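Local coordinates for CRISPR-associated endonuclease/helicase Cas3 (Thermus thermophilus HB8, PDB 3SK9), which cleaves single-stranded DNA through this N-terminal HD nuclease domain, and carries a helicase domain, in CRISPR defence against viruses and plasmids, at residues 109-122 with 131-143. Numbering follows the deposited sequence. Where two conformers were deposited one is given.
Sequences AHGVFTELFLRRLL and AANDLAAALGAHH
Arg119 lays its guanidinium flat over the side-chain amide of Asn133. The two planes are 9° apart, and Asn133 OD1 sits over the centre of the group, 3.3 Å from Arg119 CZ. The groups stack; the angle at Arg119 NH1 is too poor for a hydrogen bond. OD1 is bonded instead by Lys123 NZ. The bend at chi3 (64°) turns the arginine tip over the amide, while its CG rests on Ala136 CB at 3.6 Å. A water in the guanidinium plane accepts from Arg119 NH1 and donates to Glu115 OE2 and Asn133 O. Glu115 runs extended, CG anti to the backbone N, along Ala136 and Ala137. A second water donates to its OE1 at 2.6 Å and accepts from Ala141 N. OE1 is also bonded by Ala147 N, so both carboxylate oxygens are held.

Small residues let the backbones close in. Ala136 CB lies 3.5 Å from Glu115 O, and Gly111 and Ala141 bring their CA atoms to 3.9 Å. Gly140 CA makes a CA-H...O contact with Gly111 O. Leu118 CD1 meets Leu139 CD1 at 3.6 Å, the two side chains crossing at about a right angle. Leu122 packs on Ala132 and Leu135.

Helices 110-122 and 131-138 run nearly antiparallel (161°), their axes 8.0 Å apart at the closest, in the largely helical HD domain. Thr114 OG1 bonds His74 O and Gly77 N, which ties helix 110-124 to the segment that carries the metal-binding His74 and Asp75. Helix 149-161 packs against Val112 and Phe117, and helix 196-213 against Ala138 and Leu139.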
loop_
_atom_site.group_PDB
_atom_site.type_symbol
_atom_site.label_atom_id
_atom_site.label_comp_id
_atom_site.label_asym_id
_atom_site.label_seq_id
_atom_site.Cartn_x
_atom_site.Cartn_y
_atom_site.Cartn_z
ATOM N N ALA A 109 -3.542 1.297 16.321
ATOM C CA ALA A 109 -4.021 1.580 14.961
ATOM C C ALA A 109 -3.514 0.476 14.051
ATOM O O ALA A 109 -2.443 -0.068 14.323
ATOM C CB ALA A 109 -3.492 2.944 14.470
ATOM N N HIS A 110 -4.249 0.140 12.984
ATOM C CA HIS A 110 -3.775 -0.937 12.105
ATOM C C HIS A 110 -2.424 -0.621 11.473
ATOM O O HIS A 110 -1.669 -1.537 11.156
ATOM C CB HIS A 110 -4.802 -1.300 11.004
ATOM C CG HIS A 110 -4.960 -0.264 9.942
ATOM N ND1 HIS A 110 -5.876 0.760 10.033
ATOM C CD2 HIS A 110 -4.327 -0.093 8.756
ATOM C CE1 HIS A 110 -5.796 1.525 8.958
ATOM N NE2 HIS A 110 -4.873 1.021 8.161
ATOM N N GLY A 111 -2.071 0.662 11.335
ATOM C CA GLY A 111 -0.786 1.019 10.724
ATOM C C GLY A 111 0.431 0.583 11.525
ATOM O O GLY A 111 1.513 0.316 10.955
ATOM N N VAL A 112 0.250 0.426 12.839
ATOM C CA VAL A 112 1.309 -0.109 13.698
ATOM C C VAL A 112 1.563 -1.557 13.298
ATOM O O VAL A 112 2.726 -2.004 13.173
ATOM C CB VAL A 112 0.930 -0.041 15.189
ATOM C CG1 VAL A 112 1.976 -0.720 16.058
ATOM C CG2 VAL A 112 0.720 1.404 15.643
ATOM N N PHE A 113 0.482 -2.314 13.104
ATOM C CA PHE A 113 0.645 -3.697 12.591
ATOM C C PHE A 113 1.251 -3.698 11.209
ATOM O O PHE A 113 2.111 -4.542 10.900
ATOM C CB PHE A 113 -0.670 -4.445 12.575
ATOM C CG PHE A 113 -1.192 -4.780 13.965
ATOM C CD1 PHE A 113 -0.913 -6.002 14.546
ATOM C CD2 PHE A 113 -1.936 -3.859 14.669
ATOM C CE1 PHE A 113 -1.414 -6.312 15.814
ATOM C CE2 PHE A 113 -2.439 -4.166 15.935
ATOM C CZ PHE A 113 -2.174 -5.384 16.496
ATOM N N THR A 114 0.871 -2.753 10.351
ATOM C CA THR A 114 1.465 -2.761 9.010
ATOM C C THR A 114 2.979 -2.600 9.183
ATOM O O THR A 114 3.775 -3.301 8.537
ATOM C CB THR A 114 0.916 -1.596 8.142
ATOM O OG1 THR A 114 -0.466 -1.810 7.906
ATOM C CG2 THR A 114 1.702 -1.488 6.772
ATOM N N GLU A 115 3.397 -1.663 10.030
ATOM C CA GLU A 115 4.832 -1.446 10.184
ATOM C C GLU A 115 5.548 -2.729 10.700
ATOM O O GLU A 115 6.579 -3.123 10.169
ATOM C CB GLU A 115 5.127 -0.234 11.074
ATOM C CG GLU A 115 6.641 -0.051 11.392
ATOM C CD GLU A 115 6.926 1.108 12.312
ATOM O OE1 GLU A 115 5.969 1.811 12.702
ATOM O OE2 GLU A 115 8.116 1.335 12.635
ATOM N N LEU A 116 5.008 -3.371 11.744
ATOM C CA LEU A 116 5.643 -4.591 12.273
ATOM C C LEU A 116 5.699 -5.700 11.229
ATOM O O LEU A 116 6.699 -6.388 11.143
ATOM C CB LEU A 116 4.912 -5.106 13.489
ATOM C CG LEU A 116 5.022 -4.183 14.707
ATOM C CD1 LEU A 116 4.101 -4.698 15.819
ATOM C CD2 LEU A 116 6.456 -4.143 15.130
ATOM N N PHE A 117 4.624 -5.876 10.471
ATOM C CA PHE A 117 4.561 -6.957 9.492
ATOM C C PHE A 117 5.577 -6.695 8.393
ATOM O O PHE A 117 6.295 -7.605 7.966
ATOM C CB PHE A 117 3.159 -7.090 8.854
ATOM C CG PHE A 117 2.057 -7.450 9.838
ATOM C CD1 PHE A 117 2.345 -7.995 11.072
ATOM C CD2 PHE A 117 0.730 -7.262 9.489
ATOM C CE1 PHE A 117 1.325 -8.336 11.942
ATOM C CE2 PHE A 117 -0.293 -7.625 10.366
ATOM C CZ PHE A 117 0.005 -8.141 11.578
ATOM N N LEU A 118 5.654 -5.437 7.938
ATOM C CA LEU A 118 6.489 -5.133 6.783
ATOM C C LEU A 118 7.975 -5.197 7.149
ATOM O O LEU A 118 8.790 -5.494 6.258
ATOM C CB LEU A 118 6.126 -3.775 6.158
ATOM C CG LEU A 118 4.782 -3.768 5.414
ATOM C CD1 LEU A 118 4.532 -2.383 4.715
ATOM C CD2 LEU A 118 4.757 -4.886 4.370
ATOM N N ARG A 119 8.334 -4.912 8.417
ATOM C CA ARG A 119 9.732 -5.002 8.838
ATOM C C ARG A 119 10.215 -6.422 8.561
ATOM O O ARG A 119 11.321 -6.635 8.061
ATOM C CB ARG A 119 9.918 -4.665 10.329
ATOM C CG ARG A 119 9.889 -3.137 10.621
ATOM C CD ARG A 119 9.926 -2.842 12.136
ATOM N NE ARG A 119 11.161 -3.285 12.779
ATOM C CZ ARG A 119 12.197 -2.496 13.068
ATOM N NH1 ARG A 119 12.175 -1.194 12.756
ATOM N NH2 ARG A 119 13.272 -3.014 13.675
ATOM N N ARG A 120 9.377 -7.396 8.881
ATOM C CA ARG A 120 9.733 -8.804 8.620
ATOM C C ARG A 120 9.614 -9.191 7.144
ATOM O O ARG A 120 10.511 -9.795 6.570
ATOM C CB ARG A 120 8.783 -9.674 9.448
ATOM C CG ARG A 120 9.164 -11.133 9.571
ATOM C CD ARG A 120 8.723 -11.681 10.924
ATOM N NE ARG A 120 9.382 -11.012 12.048
ATOM C CZ ARG A 120 9.109 -11.247 13.332
ATOM N NH1 ARG A 120 8.177 -12.137 13.669
ATOM N NH2 ARG A 120 9.768 -10.593 14.285
ATOM N N LEU A 121 8.476 -8.864 6.542
ATOM C CA LEU A 121 8.112 -9.375 5.251
ATOM C C LEU A 121 8.971 -8.807 4.135
ATOM O O LEU A 121 9.294 -9.527 3.185
ATOM C CB LEU A 121 6.640 -9.064 4.963
ATOM C CG LEU A 121 5.674 -10.162 5.405
ATOM C CD1 LEU A 121 5.944 -10.695 6.804
ATOM C CD2 LEU A 121 4.256 -9.580 5.298
ATOM N N LEU A 122 9.331 -7.524 4.222
ATOM C CA LEU A 122 10.171 -6.896 3.193
ATOM C C LEU A 122 11.622 -7.451 3.273
ATOM O O LEU A 122 12.296 -7.602 2.255
ATOM C CB LEU A 122 10.163 -5.354 3.321
ATOM C CG LEU A 122 8.817 -4.677 2.984
ATOM C CD1 LEU A 122 8.952 -3.157 3.207
ATOM C CD2 LEU A 122 8.273 -4.955 1.557
ATOM N N ALA A 131 16.683 -0.379 4.663
ATOM C CA ALA A 131 15.628 0.000 3.718
ATOM C C ALA A 131 14.283 -0.589 4.112
ATOM O O ALA A 131 13.255 0.087 4.050
ATOM C CB ALA A 131 15.990 -0.435 2.312
ATOM N N ALA A 132 14.259 -1.850 4.527
ATOM C CA ALA A 132 13.011 -2.456 4.978
ATOM C C ALA A 132 12.417 -1.716 6.187
ATOM O O ALA A 132 11.224 -1.421 6.218
ATOM C CB ALA A 132 13.239 -3.965 5.340
ATOM N N ASN A 133 13.254 -1.395 7.163
ATOM C CA ASN A 133 12.755 -0.770 8.376
ATOM C C ASN A 133 12.163 0.623 8.041
ATOM O O ASN A 133 11.119 1.030 8.571
ATOM C CB ASN A 133 13.876 -0.623 9.414
ATOM C CG ASN A 133 14.222 -1.916 10.113
ATOM O OD1 ASN A 133 13.469 -2.893 10.059
ATOM N ND2 ASN A 133 15.393 -1.927 10.791
ATOM N N ASP A 134 12.848 1.379 7.197
ATOM C CA ASP A 134 12.351 2.720 6.854
ATOM C C ASP A 134 11.103 2.662 6.030
ATOM O O ASP A 134 10.205 3.455 6.232
ATOM C CB ASP A 134 13.393 3.524 6.109
ATOM C CG ASP A 134 14.548 3.940 7.005
ATOM O OD1 ASP A 134 14.388 3.961 8.247
ATOM O OD2 ASP A 134 15.629 4.229 6.466
ATOM N N LEU A 135 11.037 1.759 5.069
ATOM C CA LEU A 135 9.817 1.683 4.243
ATOM C C LEU A 135 8.654 1.200 5.102
ATOM O O LEU A 135 7.503 1.617 4.933
ATOM C CB LEU A 135 9.979 0.690 3.086
ATOM C CG LEU A 135 10.794 1.250 1.886
ATOM C CD1 LEU A 135 11.218 0.116 0.924
ATOM C CD2 LEU A 135 9.972 2.307 1.151
ATOM N N ALA A 136 8.954 0.326 6.050
ATOM C CA ALA A 136 7.871 -0.168 6.932
ATOM C C ALA A 136 7.227 0.996 7.717
ATOM O O ALA A 136 5.985 1.089 7.842
ATOM C CB ALA A 136 8.452 -1.202 7.887
ATOM N N ALA A 137 8.056 1.884 8.257
ATOM C CA ALA A 137 7.538 3.113 8.892
ATOM C C ALA A 137 6.846 4.061 7.916
ATOM O O ALA A 137 5.856 4.688 8.282
ATOM C CB ALA A 137 8.652 3.879 9.639
ATOM N N ALA A 138 7.361 4.209 6.687
ATOM C CA ALA A 138 6.672 5.021 5.661
ATOM C C ALA A 138 5.215 4.589 5.438
ATOM O O ALA A 138 4.329 5.400 5.125
ATOM C CB ALA A 138 7.463 4.958 4.303
ATOM N N LEU A 139 4.973 3.284 5.554
ATOM C CA LEU A 139 3.647 2.716 5.262
ATOM C C LEU A 139 2.846 2.505 6.528
ATOM O O LEU A 139 1.780 1.942 6.474
ATOM C CB LEU A 139 3.819 1.366 4.508
ATOM C CG LEU A 139 4.583 1.650 3.170
ATOM C CD1 LEU A 139 5.187 0.386 2.571
ATOM C CD2 LEU A 139 3.644 2.332 2.162
ATOM N N GLY A 140 3.347 3.007 7.665
ATOM C CA GLY A 140 2.717 2.756 8.962
ATOM C C GLY A 140 1.676 3.789 9.385
ATOM O O GLY A 140 1.094 4.486 8.553
ATOM N N ALA A 141 1.455 3.863 10.700
ATOM C CA ALA A 141 0.378 4.694 11.276
ATOM C C ALA A 141 0.641 6.179 11.414
ATOM O O ALA A 141 -0.309 6.929 11.699
ATOM C CB ALA A 141 -0.001 4.122 12.686
ATOM N N HIS A 142 1.892 6.641 11.293
ATOM C CA HIS A 142 2.151 8.016 11.678
ATOM C C HIS A 142 2.931 8.733 10.590
ATOM O O HIS A 142 3.898 9.394 10.866
ATOM C CB HIS A 142 2.925 8.065 13.011
ATOM C CG HIS A 142 2.324 7.190 14.068
ATOM N ND1 HIS A 142 1.091 7.442 14.633
ATOM C CD2 HIS A 142 2.779 6.055 14.648
ATOM C CE1 HIS A 142 0.822 6.509 15.538
ATOM N NE2 HIS A 142 1.829 5.654 15.562
ATOM N N HIS A 143 2.498 8.527 9.351
ATOM C CA HIS A 143 3.025 9.291 8.221
ATOM C C HIS A 143 4.539 9.324 8.205
ATOM O O HIS A 143 5.170 10.381 8.117
ATOM C CB HIS A 143 2.410 10.669 8.239
ATOM C CG HIS A 143 0.920 10.616 8.246
ATOM N ND1 HIS A 143 0.191 10.214 7.143
ATOM C CD2 HIS A 143 0.023 10.843 9.232
ATOM C CE1 HIS A 143 -1.096 10.231 7.444
ATOM N NE2 HIS A 143 -1.225 10.608 8.705
HETATM O O HOH W 1 10.422 0.543 11.244
HETATM O O HOH W 2 3.567 2.877 12.418
#